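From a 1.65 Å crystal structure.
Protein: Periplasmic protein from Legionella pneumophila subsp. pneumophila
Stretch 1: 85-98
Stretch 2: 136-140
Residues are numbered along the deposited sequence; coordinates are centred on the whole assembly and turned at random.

Stretch 1 85-98: DCEDFAIIKYFTLV
Stretch 2 136-140: ILDSL

A helix can pack against a neighbouring strand and loop without one direct hydrogen bond between them, water and apolar contact making the links; this periplasmic protein of Legionella offers a compact example. Asp85, with chi1 p, caps the helix that runs from Cys86 through Val98 and beyond: its OD1 accepts from Asp88 N at 3.0 Å, and more weakly from Glu87 N, also at 3.0 Å. Regular i to i+4 bonds follow, with phi/psi near -65/-40. The second stretch enters as a strand at Ile136 and Leu137 (-99/109) and reaches a loop at Ser139 (-97/-10). Cys86 and Ser139 set the register, their CA atoms 6.2 Å apart, while Leu137 meets Leu97; the chains therefore run in opposite senses along the contact, which buries 271 Å².

Ser139 contributes most. Its CB points toward the helix and lies 3.7 Å from Phe89 CD2, approaching the ring obliquely (Phe89 chi1 m, -85°). With chi1 p, Ser139 OG sits 3.8 Å from Cys86 CB and donates to a water at 2.7 Å; that water in turn donates to Cys86 O at 2.8 Å, so a carbonyl of the helix's first turn is joined to the loop.

The CA-to-CB bond of Lys93 points toward the second stretch, and its side chain has chi1 m and the remaining torsions t. Its NZ comes within 3.0 Å of Asp138 O, but the angle is too poor for a hydrogen bond. Instead NZ donates to a second water at 2.8 Å, which donates to Leu137 O at 2.8 Å.

Leu137 (chi1 m, chi2 p) supplies the apolar end: its CD2 packs 3.9 Å from CD1 of Leu97 (m, t). Asp138, its CB directed away, steadies the loop through OD1, which accepts from Leu140 N at 3.0 Å.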

ATOM      1  N   ASP A  85      -1.315 -10.250   0.164  1.00 15.88           N
ATOM      2  CA  ASP A  85      -1.670 -10.229  -1.254  1.00 13.41           C
ATOM      3  C   ASP A  85      -1.470  -8.845  -1.862  1.00 12.69           C
ATOM      4  O   ASP A  85      -0.995  -7.936  -1.183  1.00 14.63           O
ATOM      5  CB  ASP A  85      -3.091 -10.777  -1.496  1.00 14.16           C
ATOM      6  CG  ASP A  85      -4.180  -9.954  -0.818  1.00 22.97           C
ATOM      7  OD1 ASP A  85      -4.002  -8.736  -0.637  1.00 22.70           O
ATOM      8  OD2 ASP A  85      -5.241 -10.526  -0.484  1.00 27.82           O
ATOM      9  N   CYS A  86      -1.820  -8.679  -3.134  1.00 14.10           N
ATOM     10  CA  CYS A  86      -1.542  -7.419  -3.825  1.00 13.44           C
ATOM     11  C   CYS A  86      -2.205  -6.227  -3.137  1.00 12.01           C
ATOM     12  O   CYS A  86      -1.659  -5.115  -3.120  1.00 12.45           O
ATOM     13  CB  CYS A  86      -1.988  -7.501  -5.283  1.00 15.44           C
ATOM     14  SG  CYS A  86      -3.759  -7.856  -5.495  1.00 17.31           S
ATOM     15  N   GLU A  87      -3.374  -6.466  -2.558  1.00 14.12           N
ATOM     16  CA  GLU A  87      -4.109  -5.411  -1.878  1.00 16.61           C
ATOM     17  C   GLU A  87      -3.348  -5.020  -0.611  1.00 13.78           C
ATOM     18  O   GLU A  87      -3.182  -3.830  -0.300  1.00 15.12           O
ATOM     19  CB  GLU A  87      -5.544  -5.880  -1.583  1.00 18.41           C
ATOM     20  CG  GLU A  87      -6.268  -6.410  -2.838  1.00 20.20           C
ATOM     21  CD  GLU A  87      -7.659  -6.960  -2.560  1.00 27.36           C
ATOM     22  OE1 GLU A  87      -7.946  -7.352  -1.405  1.00 27.26           O
ATOM     23  OE2 GLU A  87      -8.476  -7.005  -3.507  1.00 33.06           O
ATOM     24  N   ASP A  88      -2.847  -6.023   0.105  1.00 14.49           N
ATOM     25  CA  ASP A  88      -2.085  -5.774   1.327  1.00 14.23           C
ATOM     26  C   ASP A  88      -0.789  -5.002   1.064  1.00 13.23           C
ATOM     27  O   ASP A  88      -0.412  -4.140   1.858  1.00 13.07           O
ATOM     28  CB  ASP A  88      -1.775  -7.082   2.061  1.00 12.09           C
ATOM     29  CG  ASP A  88      -3.018  -7.936   2.301  1.00 14.91           C
ATOM     30  OD1 ASP A  88      -4.126  -7.390   2.515  1.00 15.33           O
ATOM     31  OD2 ASP A  88      -2.894  -9.179   2.285  1.00 15.87           O
ATOM     32  N   PHE A  89      -0.112  -5.303  -0.046  1.00 11.46           N
ATOM     33  CA  PHE A  89       1.095  -4.553  -0.423  1.00 11.58           C
ATOM     34  C   PHE A  89       0.753  -3.087  -0.660  1.00 11.67           C
ATOM     35  O   PHE A  89       1.473  -2.182  -0.218  1.00 11.98           O
ATOM     36  CB  PHE A  89       1.712  -5.107  -1.715  1.00 12.93           C
ATOM     37  CG  PHE A  89       2.651  -6.278  -1.516  1.00 12.86           C
ATOM     38  CD1 PHE A  89       2.176  -7.513  -1.088  1.00 11.90           C
ATOM     39  CD2 PHE A  89       3.999  -6.159  -1.830  1.00 15.02           C
ATOM     40  CE1 PHE A  89       3.027  -8.592  -0.932  1.00 12.78           C
ATOM     41  CE2 PHE A  89       4.859  -7.247  -1.687  1.00 11.80           C
ATOM     42  CZ  PHE A  89       4.370  -8.463  -1.222  1.00 13.15           C
ATOM     43  N   ALA A  90      -0.343  -2.842  -1.370  1.00 10.51           N
ATOM     44  CA  ALA A  90      -0.723  -1.466  -1.685  1.00  9.31           C
ATOM     45  C   ALA A  90      -1.088  -0.687  -0.421  1.00 11.01           C
ATOM     46  O   ALA A  90      -0.759   0.498  -0.289  1.00 13.10           O
ATOM     47  CB  ALA A  90      -1.877  -1.444  -2.685  1.00 12.52           C
ATOM     48  N   ILE A  91      -1.743  -1.368   0.510  1.00 10.05           N
ATOM     49  CA  ILE A  91      -2.163  -0.750   1.765  1.00 10.44           C
ATOM     50  C   ILE A  91      -0.982  -0.312   2.638  1.00 13.55           C
ATOM     51  O   ILE A  91      -0.945   0.829   3.115  1.00 12.99           O
ATOM     52  CB  ILE A  91      -3.125  -1.671   2.540  1.00 13.71           C
ATOM     53  CG1 ILE A  91      -4.467  -1.764   1.801  1.00 11.14           C
ATOM     54  CG2 ILE A  91      -3.287  -1.177   3.980  1.00 15.15           C
ATOM     55  CD1 ILE A  91      -5.335  -2.940   2.255  1.00 15.83           C
ATOM     56  N   ILE A  92       0.003  -1.183   2.830  1.00 11.93           N
ATOM     57  CA  ILE A  92       1.141  -0.800   3.657  1.00 10.48           C
ATOM     58  C   ILE A  92       2.006   0.263   2.971  1.00 11.78           C
ATOM     59  O   ILE A  92       2.542   1.155   3.636  1.00 11.15           O
ATOM     60  CB  ILE A  92       1.961  -2.015   4.191  1.00 14.41           C
ATOM     61  CG1 ILE A  92       3.013  -1.531   5.194  1.00 14.10           C
ATOM     62  CG2 ILE A  92       2.609  -2.789   3.053  1.00 12.06           C
ATOM     63  CD1 ILE A  92       3.521  -2.619   6.135  1.00 12.38           C
ATOM     64  N   LYS A  93       2.115   0.201   1.645  1.00 10.89           N
ATOM     65  CA  LYS A  93       2.834   1.248   0.922  1.00 10.47           C
ATOM     66  C   LYS A  93       2.163   2.599   1.130  1.00 13.07           C
ATOM     67  O   LYS A  93       2.842   3.610   1.340  1.00 11.00           O
ATOM     68  CB  LYS A  93       2.914   0.925  -0.569  1.00 13.18           C
ATOM     69  CG  LYS A  93       3.904  -0.191  -0.905  1.00 12.09           C
ATOM     70  CD  LYS A  93       3.835  -0.529  -2.390  1.00 11.88           C
ATOM     71  CE  LYS A  93       4.594  -1.825  -2.708  1.00 11.31           C
ATOM     72  NZ  LYS A  93       4.480  -2.141  -4.171  1.00 10.94           N
ATOM     73  N   TYR A  94       0.834   2.606   1.053  1.00 11.39           N
ATOM     74  CA  TYR A  94       0.053   3.822   1.251  1.00 11.98           C
ATOM     75  C   TYR A  94       0.321   4.425   2.632  1.00 11.08           C
ATOM     76  O   TYR A  94       0.716   5.584   2.743  1.00 11.70           O
ATOM     77  CB  TYR A  94      -1.447   3.550   1.061  1.00 12.09           C
ATOM     78  CG  TYR A  94      -2.324   4.672   1.592  1.00 12.04           C
ATOM     79  CD1 TYR A  94      -2.489   5.854   0.877  1.00 12.33           C
ATOM     80  CD2 TYR A  94      -2.958   4.553   2.823  1.00 15.84           C
ATOM     81  CE1 TYR A  94      -3.298   6.896   1.382  1.00 13.62           C
ATOM     82  CE2 TYR A  94      -3.741   5.572   3.333  1.00 16.82           C
ATOM     83  CZ  TYR A  94      -3.907   6.740   2.614  1.00 15.70           C
ATOM     84  OH  TYR A  94      -4.694   7.738   3.142  1.00 16.54           O
ATOM     85  N   PHE A  95       0.114   3.647   3.688  1.00 12.75           N
ATOM     86  CA  PHE A  95       0.276   4.198   5.035  1.00 14.13           C
ATOM     87  C   PHE A  95       1.709   4.641   5.302  1.00 13.66           C
ATOM     88  O   PHE A  95       1.951   5.639   5.990  1.00 13.36           O
ATOM     89  CB  PHE A  95      -0.221   3.218   6.103  1.00 14.53           C
ATOM     90  CG  PHE A  95      -1.710   3.229   6.265  1.00 14.08           C
ATOM     91  CD1 PHE A  95      -2.348   4.344   6.800  1.00 17.20           C
ATOM     92  CD2 PHE A  95      -2.477   2.142   5.866  1.00 14.15           C
ATOM     93  CE1 PHE A  95      -3.731   4.374   6.952  1.00 15.03           C
ATOM     94  CE2 PHE A  95      -3.862   2.160   6.012  1.00 15.96           C
ATOM     95  CZ  PHE A  95      -4.492   3.277   6.554  1.00 15.66           C
ATOM     96  N   THR A  96       2.663   3.925   4.731  1.00 11.23           N
ATOM     97  CA  THR A  96       4.063   4.250   4.964  1.00 10.91           C
ATOM     98  C   THR A  96       4.426   5.554   4.258  1.00 14.51           C
ATOM     99  O   THR A  96       5.121   6.397   4.823  1.00 12.89           O
ATOM    100  CB  THR A  96       4.974   3.114   4.496  1.00 11.15           C
ATOM    101  OG1 THR A  96       4.645   1.930   5.229  1.00 12.95           O
ATOM    102  CG2 THR A  96       6.440   3.448   4.756  1.00 11.84           C
ATOM    103  N   LEU A  97       3.922   5.735   3.036  1.00 10.74           N
ATOM    104  CA  LEU A  97       4.167   6.985   2.306  1.00 12.67           C
ATOM    105  C   LEU A  97       3.544   8.186   3.010  1.00 14.12           C
ATOM    106  O   LEU A  97       4.149   9.259   3.056  1.00 12.81           O
ATOM    107  CB  LEU A  97       3.705   6.875   0.850  1.00 12.14           C
ATOM    108  CG  LEU A  97       4.741   6.096   0.019  1.00 11.90           C
ATOM    109  CD1 LEU A  97       4.099   5.536  -1.248  1.00 11.19           C
ATOM    110  CD2 LEU A  97       5.944   7.006  -0.340  1.00 10.00           C
ATOM    111  N   VAL A  98       2.348   8.017   3.562  1.00 11.80           N
ATOM    112  CA  VAL A  98       1.731   9.088   4.348  1.00 13.77           C
ATOM    113  C   VAL A  98       2.623   9.407   5.551  1.00 13.76           C
ATOM    114  O   VAL A  98       2.867  10.574   5.871  1.00 16.28           O
ATOM    115  CB  VAL A  98       0.295   8.714   4.784  1.00 14.96           C
ATOM    116  CG1 VAL A  98      -0.236   9.714   5.812  1.00 18.91           C
ATOM    117  CG2 VAL A  98      -0.623   8.631   3.556  1.00 12.46           C
ATOM    118  N   ILE A 136       2.184   4.310 -11.106  1.00 11.40           N
ATOM    119  CA  ILE A 136       1.680   3.074 -10.530  1.00  9.98           C
ATOM    120  C   ILE A 136       2.744   2.331  -9.722  1.00  8.08           C
ATOM    121  O   ILE A 136       3.778   1.911 -10.259  1.00 12.14           O
ATOM    122  CB  ILE A 136       1.136   2.133 -11.635  1.00  9.42           C
ATOM    123  CG1 ILE A 136       0.070   2.835 -12.489  1.00 14.25           C
ATOM    124  CG2 ILE A 136       0.587   0.870 -11.008  1.00 11.55           C
ATOM    125  CD1 ILE A 136      -1.162   3.260 -11.716  1.00 18.56           C
ATOM    126  N   LEU A 137       2.485   2.169  -8.427  1.00  7.88           N
ATOM    127  CA  LEU A 137       3.357   1.403  -7.534  1.00  9.48           C
ATOM    128  C   LEU A 137       2.737   0.011  -7.384  1.00  9.26           C
ATOM    129  O   LEU A 137       1.678  -0.151  -6.743  1.00 11.04           O
ATOM    130  CB  LEU A 137       3.458   2.081  -6.166  1.00  9.87           C
ATOM    131  CG  LEU A 137       4.461   3.237  -6.066  1.00 10.42           C
ATOM    132  CD1 LEU A 137       3.966   4.482  -6.824  1.00 13.05           C
ATOM    133  CD2 LEU A 137       4.733   3.567  -4.596  1.00 13.69           C
ATOM    134  N   ASP A 138       3.396  -0.982  -7.984  1.00  9.67           N
ATOM    135  CA  ASP A 138       2.852  -2.327  -8.139  1.00  9.76           C
ATOM    136  C   ASP A 138       3.707  -3.301  -7.357  1.00 13.96           C
ATOM    137  O   ASP A 138       4.861  -3.002  -7.040  1.00 12.53           O
ATOM    138  CB  ASP A 138       2.887  -2.681  -9.633  1.00 10.81           C
ATOM    139  CG  ASP A 138       1.935  -3.794 -10.012  1.00 13.32           C
ATOM    140  OD1 ASP A 138       1.528  -4.573  -9.134  1.00 13.45           O
ATOM    141  OD2 ASP A 138       1.620  -3.890 -11.217  1.00 17.94           O
ATOM    142  N   SER A 139       3.123  -4.454  -7.040  1.00 10.69           N
ATOM    143  CA  SER A 139       3.820  -5.561  -6.401  1.00 13.61           C
ATOM    144  C   SER A 139       4.290  -6.619  -7.414  1.00 11.93           C
ATOM    145  O   SER A 139       5.050  -7.522  -7.062  1.00 16.43           O
ATOM    146  CB  SER A 139       2.898  -6.222  -5.365  1.00 13.26           C
ATOM    147  OG  SER A 139       1.589  -6.391  -5.895  1.00 13.19           O
ATOM    148  N   LEU A 140       3.832  -6.508  -8.655  1.00 10.98           N
ATOM    149  CA  LEU A 140       4.239  -7.430  -9.725  1.00 11.93           C
ATOM    150  C   LEU A 140       4.999  -6.726 -10.852  1.00 14.04           C
ATOM    151  O   LEU A 140       5.047  -7.203 -11.990  1.00 17.61           O
ATOM    152  CB  LEU A 140       3.016  -8.166 -10.308  1.00 11.45           C
ATOM    153  CG  LEU A 140       2.250  -9.076  -9.352  1.00 15.98           C
ATOM    154  CD1 LEU A 140       1.059  -9.696 -10.080  1.00 19.88           C
ATOM    155  CD2 LEU A 140       3.159 -10.174  -8.809  1.00 14.86           C
TER
HETATM  156  O   HOH W   1       0.045  -4.299  -5.129  1.00 13.46           O
HETATM  157  O   HOH W   2       1.700  -2.058  -4.695  1.00 14.04           O